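PDB 1R5M: SIR4-interacting protein SIF2 from Saccharomyces cerevisiae, which antagonizes telomeric silencing in yeast and works as a WD-repeat subunit of the Set3C transcriptional corepressor complex. Local coordinates for residues A115-D119 with G120-V124; K156-K159 with D160-I164; L175-V178 with I179-T182. All coordinates share one frame; numbering follows the deposited sequence.

Overall arrangement
The three contacts are turns in two successive four-stranded blades of the WD40 beta propeller. Contact 1 closes the hairpin of strands 111-116 and 122-127 in WD 2; contact 2 closes the equivalent hairpin, strands 152-157 and 163-168, in WD 3. Their centres lie about 9 Å apart, and the blades are joined where W157 NE1 reaches A115 O at 3.0 Å and H118 NE2 reaches W157 O at 3.2 Å. Contact 3 follows in the same sheet as contact 2, centres about 10 Å apart, with I164 O accepting from W176 N at 2.9 Å. Contacts 1 and 3 do not touch, their nearest atoms being about 5 Å apart.

Contact 1: residues A115-D119 with G120-V124; sequences AWSHD and GNSIV
I123 lays its CD1 methyl over the indole of W116, 3.9 Å from the centroid of the five-membered ring and only 14° off the ring normal, a CH-pi contact through the face. Its CG1 stands anti to the backbone N (chi1 -178°), and the extended branch carries CD1 across the ring, while CB packs on W116 CE3 at 3.7 Å. The two residues form an antiparallel non-hydrogen-bonded pair, which puts both side chains on one face of the sheet. The indole N-H is used outside the hairpin, on T52 O of the preceding blade.

One step along, A115 and V124 form the hydrogen-bonded pair; V124 N donates to A115 O at 2.9 Å, almost straight at 168°. S117 N to S122 O, 2.8 Å, continues the pairing to the turn, a type I turn from S117 to G120 in which G120 N returns to S117 O.

Polar side chains bond across the turn. S117 OG, held between its backbone N and carbonyl carbon, accepts from S122 N at 3.2 Å. D119 OD2 takes the N-H of N121 at 2.8 Å, from above the carboxylate plane, and a weak second bond from N121 ND2. A water donates to the same OD2 and also bonds S122 OG, bridging the turn to the strand. G120 sits at positive phi, where a CB would clash with D119 O. The whole is an antiparallel hairpin of strands 111-116 and 122-127, the first two of a WD40 propeller blade.

Contact 2: residues K156-K159 with D160-I164; sequences KWNK and DGTHI
Apolar contact between W157 and I164 is made by one methyl: I164 CG2 lies 3.6 Å from W157 CD2, over one indole face and offset toward its rim. I164 CG1 takes the position between backbone N and carbonyl carbon (chi1 60°), leaving CG2 to face the ring. G161 O meets the same indole at its edge, in plane, 3.6 Å from W157 CZ3.

Backbone bonds close the hairpin: N158 N donates to H163 O at 3.0 Å, and G161 N to N158 O across a type I turn from N158 to G161. This is the turn joining the first two strands of the WD 3 propeller blade, and the indole N-H of W157 is used on the neighbouring blade, by A115 O.

Side-chain hydrogen bonds centre on N158. Its OD1 accepts T162 N at 3.0 Å, in the carbonyl plane on a lone pair, and H163 N at 3.1 Å from 62° above that plane, so two donors approaching from different directions fix the amide. ND2 gives a weak bond to D160 OD1, the two planes 75° apart, and another weak one to D217 O. Shortened to an alanine, this position would probably leave T162 N and H163 N without their shared acceptor, and D160 OD1 without its weak partner at ND2. Beyond the amide a chain of hydrogen bonds runs from H163 ND1 to T162 OG1 at 2.8 Å, and from that hydroxyl to D160 OD1, met on the syn side but tilted from the carboxylate plane.

Contact 3: residues L175-V178 with I179-T182; sequences LWNV and ISGT
The indole of W176 meets the turn at its rim: G181 O lies near the ring plane, at the edge, 3.9 Å from CZ3, while T182 O approaches CE3 obliquely at 3.7 Å. Neighbouring strands supply further packing, V183 from the last strand of the blade, I164 from the second and L132 from WD 2, and the indole N-H is bonded to S166 OG. The motif is a G1 beta bulge, in which G181 and T182 both face N177, at the turn between strands 173-177 and 182-187, the third and fourth of this four-stranded propeller blade.

The evidence for the bulge is the doubled acceptor N177 O. It takes G181 N at 2.7 Å and, in its carbonyl plane, T182 N at 3.3 Å; the longer bond is the one made by the residue paired with N177 in the sheet. N177 N returns the pairing to T182 O at 3.0 Å, close to straight at 166°. The bulge glycine has positive phi, and its missing CB would have pointed away from the opposing strand.

The amide of N177 works inside the turn as well. With CG anti to the backbone N (chi1 169°), OD1 is brought over the N-H groups that follow: S180 N donates at 3.0 Å with an angle of 172°, coming from above the amide plane, and I179 N adds a weak bond. One side-chain oxygen thus collects two successive backbone N-H groups. On the side of the sheet that N177 and T182 share, T182 OG1 packs on N177 CB and is hydrogen-bonded to S180 OG at 2.8 Å.

Contact 1: residues A115-D119 with G120-V124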
loop_
_atom_site.group_PDB
_atom_site.type_symbol
_atom_site.label_atom_id
_atom_site.label_comp_id
_atom_site.label_asym_id
_atom_site.label_seq_id
_atom_site.Cartn_x
_atom_site.Cartn_y
_atom_site.Cartn_z
ATOM N N ALA A 115 8.185 2.445 4.332
ATOM C CA ALA A 115 7.039 2.778 5.167
ATOM C C ALA A 115 7.339 3.888 6.165
ATOM O O ALA A 115 8.163 3.716 7.062
ATOM C CB ALA A 115 6.559 1.533 5.917
ATOM N N TRP A 116 6.670 5.023 5.996
ATOM C CA TRP A 116 6.818 6.154 6.911
ATOM C C TRP A 116 6.029 5.869 8.180
ATOM O O TRP A 116 5.010 5.177 8.144
ATOM C CB TRP A 116 6.220 7.440 6.322
ATOM C CG TRP A 116 6.969 8.074 5.210
ATOM C CD1 TRP A 116 6.671 8.013 3.876
ATOM C CD2 TRP A 116 8.108 8.929 5.328
ATOM N NE1 TRP A 116 7.553 8.785 3.160
ATOM C CE2 TRP A 116 8.448 9.357 4.026
ATOM C CE3 TRP A 116 8.878 9.375 6.410
ATOM C CZ2 TRP A 116 9.525 10.212 3.775
ATOM C CZ3 TRP A 116 9.950 10.226 6.162
ATOM C CH2 TRP A 116 10.263 10.635 4.853
ATOM N N SER A 117 6.498 6.410 9.300
ATOM C CA SER A 117 5.771 6.275 10.553
ATOM C C SER A 117 4.583 7.232 10.400
ATOM O O SER A 117 4.618 8.141 9.566
ATOM C CB SER A 117 6.652 6.696 11.729
ATOM O OG SER A 117 7.073 8.038 11.583
ATOM N N HIS A 118 3.535 7.038 11.192
ATOM C CA HIS A 118 2.352 7.889 11.086
ATOM C C HIS A 118 2.623 9.372 11.315
ATOM O O HIS A 118 1.947 10.230 10.752
ATOM C CB HIS A 118 1.274 7.388 12.051
ATOM C CG HIS A 118 0.700 6.060 11.666
ATOM N ND1 HIS A 118 -0.037 5.876 10.516
ATOM C CD2 HIS A 118 0.775 4.848 12.264
ATOM C CE1 HIS A 118 -0.393 4.606 10.423
ATOM N NE2 HIS A 118 0.089 3.962 11.471
ATOM N N ASP A 119 3.625 9.666 12.134
ATOM C CA ASP A 119 4.000 11.040 12.455
ATOM C C ASP A 119 4.884 11.655 11.371
ATOM O O ASP A 119 5.163 12.857 11.394
ATOM C CB ASP A 119 4.768 11.041 13.760
ATOM C CG ASP A 119 5.912 10.058 13.724
ATOM O OD1 ASP A 119 5.668 8.850 13.934
ATOM O OD2 ASP A 119 7.044 10.485 13.453
ATOM N N GLY A 120 5.350 10.820 10.444
ATOM C CA GLY A 120 6.188 11.298 9.360
ATOM C C GLY A 120 7.631 11.620 9.707
ATOM O O GLY A 120 8.363 12.129 8.865
ATOM N N ASN A 121 8.057 11.321 10.930
ATOM C CA ASN A 121 9.431 11.623 11.322
ATOM C C ASN A 121 10.423 10.493 11.095
ATOM O O ASN A 121 11.633 10.726 11.076
ATOM C CB ASN A 121 9.483 12.053 12.792
ATOM C CG ASN A 121 8.859 13.412 13.016
ATOM O OD1 ASN A 121 9.265 14.396 12.399
ATOM N ND2 ASN A 121 7.866 13.477 13.897
ATOM N N SER A 122 9.917 9.279 10.905
ATOM C CA SER A 122 10.783 8.126 10.687
ATOM C C SER A 122 10.304 7.307 9.502
ATOM O O SER A 122 9.138 7.382 9.112
ATOM C CB SER A 122 10.795 7.234 11.926
ATOM O OG SER A 122 11.177 7.976 13.075
ATOM N N ILE A 123 11.204 6.517 8.934
ATOM C CA ILE A 123 10.847 5.671 7.804
ATOM C C ILE A 123 11.657 4.380 7.827
ATOM O O ILE A 123 12.826 4.377 8.211
ATOM C CB ILE A 123 11.064 6.419 6.450
ATOM C CG1 ILE A 123 10.630 5.522 5.283
ATOM C CG2 ILE A 123 12.521 6.843 6.295
ATOM C CD1 ILE A 123 10.588 6.238 3.937
ATOM N N VAL A 124 11.012 3.280 7.454
ATOM C CA VAL A 124 11.670 1.981 7.391
ATOM C C VAL A 124 11.838 1.610 5.924
ATOM O O VAL A 124 10.930 1.820 5.117
ATOM C CB VAL A 124 10.819 0.865 8.062
ATOM C CG1 VAL A 124 11.402 -0.511 7.734
ATOM C CG2 VAL A 124 10.784 1.065 9.568
HETATM O O HOH W 1 8.852 8.628 14.411
HETATM O O HOH W 2 6.884 15.130 10.652
#

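Contact 2: residues K156-K159 with D160-I164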
loop_
_atom_site.group_PDB
_atom_site.type_symbol
_atom_site.label_atom_id
_atom_site.label_comp_id
_atom_site.label_asym_id
_atom_site.label_seq_id
_atom_site.Cartn_x
_atom_site.Cartn_y
_atom_site.Cartn_z
ATOM N N LYS A 156 4.188 -2.358 8.635
ATOM C CA LYS A 156 3.143 -1.502 9.191
ATOM C C LYS A 156 3.538 -0.999 10.579
ATOM O O LYS A 156 3.977 -1.776 11.428
ATOM C CB LYS A 156 1.813 -2.266 9.286
ATOM C CG LYS A 156 1.218 -2.721 7.947
ATOM C CD LYS A 156 0.752 -1.540 7.111
ATOM C CE LYS A 156 0.062 -1.982 5.813
ATOM N NZ LYS A 156 -1.260 -2.650 6.016
ATOM N N TRP A 157 3.377 0.304 10.789
ATOM C CA TRP A 157 3.686 0.943 12.066
ATOM C C TRP A 157 2.447 0.985 12.946
ATOM O O TRP A 157 1.334 1.154 12.446
ATOM C CB TRP A 157 4.110 2.396 11.863
ATOM C CG TRP A 157 5.450 2.622 11.274
ATOM C CD1 TRP A 157 5.797 2.553 9.957
ATOM C CD2 TRP A 157 6.615 3.048 11.979
ATOM N NE1 TRP A 157 7.113 2.924 9.796
ATOM C CE2 TRP A 157 7.639 3.231 11.024
ATOM C CE3 TRP A 157 6.895 3.296 13.330
ATOM C CZ2 TRP A 157 8.924 3.656 11.375
ATOM C CZ3 TRP A 157 8.173 3.718 13.681
ATOM C CH2 TRP A 157 9.171 3.894 12.705
ATOM N N ASN A 158 2.631 0.860 14.257
ATOM C CA ASN A 158 1.484 0.943 15.149
ATOM C C ASN A 158 1.221 2.421 15.437
ATOM O O ASN A 158 2.003 3.286 15.036
ATOM C CB ASN A 158 1.727 0.133 16.434
ATOM C CG ASN A 158 2.608 0.846 17.434
ATOM O OD1 ASN A 158 3.517 1.590 17.071
ATOM N ND2 ASN A 158 2.350 0.601 18.715
ATOM N N LYS A 159 0.116 2.694 16.121
ATOM C CA LYS A 159 -0.321 4.049 16.440
ATOM C C LYS A 159 0.713 5.033 16.992
ATOM O O LYS A 159 0.900 6.115 16.433
ATOM C CB LYS A 159 -1.512 3.977 17.404
ATOM C CG LYS A 159 -2.179 5.315 17.688
ATOM C CD LYS A 159 -2.840 5.877 16.442
ATOM C CE LYS A 159 -3.501 7.221 16.716
ATOM N NZ LYS A 159 -4.117 7.790 15.484
ATOM N N ASP A 160 1.381 4.670 18.080
ATOM C CA ASP A 160 2.353 5.578 18.687
ATOM C C ASP A 160 3.784 5.527 18.155
ATOM O O ASP A 160 4.670 6.188 18.699
ATOM C CB ASP A 160 2.366 5.393 20.205
ATOM C CG ASP A 160 2.458 3.942 20.614
ATOM O OD1 ASP A 160 3.277 3.210 20.024
ATOM O OD2 ASP A 160 1.715 3.536 21.532
ATOM N N GLY A 161 4.013 4.750 17.100
ATOM C CA GLY A 161 5.340 4.671 16.510
ATOM C C GLY A 161 6.411 3.958 17.317
ATOM O O GLY A 161 7.598 4.280 17.200
ATOM N N THR A 162 6.001 2.977 18.112
ATOM C CA THR A 162 6.932 2.228 18.945
ATOM C C THR A 162 7.163 0.804 18.448
ATOM O O THR A 162 8.156 0.172 18.803
ATOM C CB THR A 162 6.437 2.159 20.402
ATOM O OG1 THR A 162 5.129 1.574 20.440
ATOM C CG2 THR A 162 6.375 3.557 21.009
ATOM N N HIS A 163 6.244 0.299 17.632
ATOM C CA HIS A 163 6.361 -1.057 17.111
ATOM C C HIS A 163 6.011 -1.127 15.640
ATOM O O HIS A 163 5.250 -0.308 15.132
ATOM C CB HIS A 163 5.411 -2.013 17.840
ATOM C CG HIS A 163 5.675 -2.141 19.306
ATOM N ND1 HIS A 163 5.315 -1.171 20.216
ATOM C CD2 HIS A 163 6.262 -3.129 20.021
ATOM C CE1 HIS A 163 5.667 -1.556 21.429
ATOM N NE2 HIS A 163 6.244 -2.741 21.339
ATOM N N ILE A 164 6.579 -2.113 14.958
ATOM C CA ILE A 164 6.253 -2.335 13.558
ATOM C C ILE A 164 6.097 -3.830 13.359
ATOM O O ILE A 164 6.607 -4.635 14.146
ATOM C CB ILE A 164 7.351 -1.855 12.561
ATOM C CG1 ILE A 164 8.665 -2.595 12.812
ATOM C CG2 ILE A 164 7.529 -0.352 12.655
ATOM C CD1 ILE A 164 9.668 -2.443 11.668
#

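Contact 3: residues L175-V178 with I179-T182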
loop_
_atom_site.group_PDB
_atom_site.type_symbol
_atom_site.label_atom_id
_atom_site.label_comp_id
_atom_site.label_asym_id
_atom_site.label_seq_id
_atom_site.Cartn_x
_atom_site.Cartn_y
_atom_site.Cartn_z
ATOM N N LEU A 175 7.373 -9.126 14.722
ATOM C CA LEU A 175 6.872 -8.012 15.520
ATOM C C LEU A 175 8.127 -7.428 16.159
ATOM O O LEU A 175 8.842 -8.126 16.882
ATOM C CB LEU A 175 5.919 -8.499 16.616
ATOM C CG LEU A 175 5.647 -7.480 17.727
ATOM C CD1 LEU A 175 4.926 -6.260 17.164
ATOM C CD2 LEU A 175 4.817 -8.142 18.823
ATOM N N TRP A 176 8.403 -6.161 15.876
ATOM C CA TRP A 176 9.590 -5.501 16.408
ATOM C C TRP A 176 9.291 -4.366 17.363
ATOM O O TRP A 176 8.265 -3.700 17.251
ATOM C CB TRP A 176 10.417 -4.837 15.300
ATOM C CG TRP A 176 10.863 -5.670 14.153
ATOM C CD1 TRP A 176 10.143 -5.995 13.037
ATOM C CD2 TRP A 176 12.170 -6.208 13.959
ATOM N NE1 TRP A 176 10.928 -6.696 12.156
ATOM C CE2 TRP A 176 12.180 -6.842 12.698
ATOM C CE3 TRP A 176 13.341 -6.211 14.732
ATOM C CZ2 TRP A 176 13.317 -7.478 12.189
ATOM C CZ3 TRP A 176 14.472 -6.843 14.225
ATOM C CH2 TRP A 176 14.450 -7.466 12.964
ATOM N N ASN A 177 10.202 -4.158 18.307
ATOM C CA ASN A 177 10.122 -2.986 19.159
ATOM C C ASN A 177 11.071 -2.187 18.263
ATOM O O ASN A 177 12.275 -2.451 18.229
ATOM C CB ASN A 177 10.759 -3.213 20.525
ATOM C CG ASN A 177 10.920 -1.921 21.296
ATOM O OD1 ASN A 177 11.296 -0.899 20.724
ATOM N ND2 ASN A 177 10.641 -1.957 22.596
ATOM N N VAL A 178 10.525 -1.249 17.498
ATOM C CA VAL A 178 11.318 -0.486 16.545
ATOM C C VAL A 178 12.369 0.444 17.145
ATOM O O VAL A 178 13.377 0.751 16.503
ATOM C CB VAL A 178 10.384 0.311 15.589
ATOM C CG1 VAL A 178 9.909 1.591 16.254
ATOM C CG2 VAL A 178 11.097 0.592 14.278
ATOM N N ILE A 179 12.146 0.879 18.378
ATOM C CA ILE A 179 13.091 1.769 19.037
ATOM C C ILE A 179 14.338 1.016 19.499
ATOM O O ILE A 179 15.460 1.478 19.287
ATOM C CB ILE A 179 12.422 2.490 20.230
ATOM C CG1 ILE A 179 11.366 3.468 19.697
ATOM C CG2 ILE A 179 13.466 3.219 21.068
ATOM C CD1 ILE A 179 10.582 4.192 20.771
ATOM N N SER A 180 14.148 -0.145 20.119
ATOM C CA SER A 180 15.282 -0.938 20.581
ATOM C C SER A 180 15.810 -1.828 19.455
ATOM O O SER A 180 16.948 -2.297 19.503
ATOM C CB SER A 180 14.880 -1.804 21.780
ATOM O OG SER A 180 13.823 -2.685 21.442
ATOM N N GLY A 181 14.982 -2.051 18.438
ATOM C CA GLY A 181 15.390 -2.883 17.319
ATOM C C GLY A 181 15.467 -4.348 17.697
ATOM O O GLY A 181 16.304 -5.091 17.180
ATOM N N THR A 182 14.591 -4.767 18.601
ATOM C CA THR A 182 14.568 -6.149 19.054
ATOM C C THR A 182 13.356 -6.911 18.528
ATOM O O THR A 182 12.297 -6.334 18.272
ATOM C CB THR A 182 14.585 -6.228 20.595
ATOM O OG1 THR A 182 13.488 -5.477 21.129
ATOM C CG2 THR A 182 15.897 -5.666 21.139
#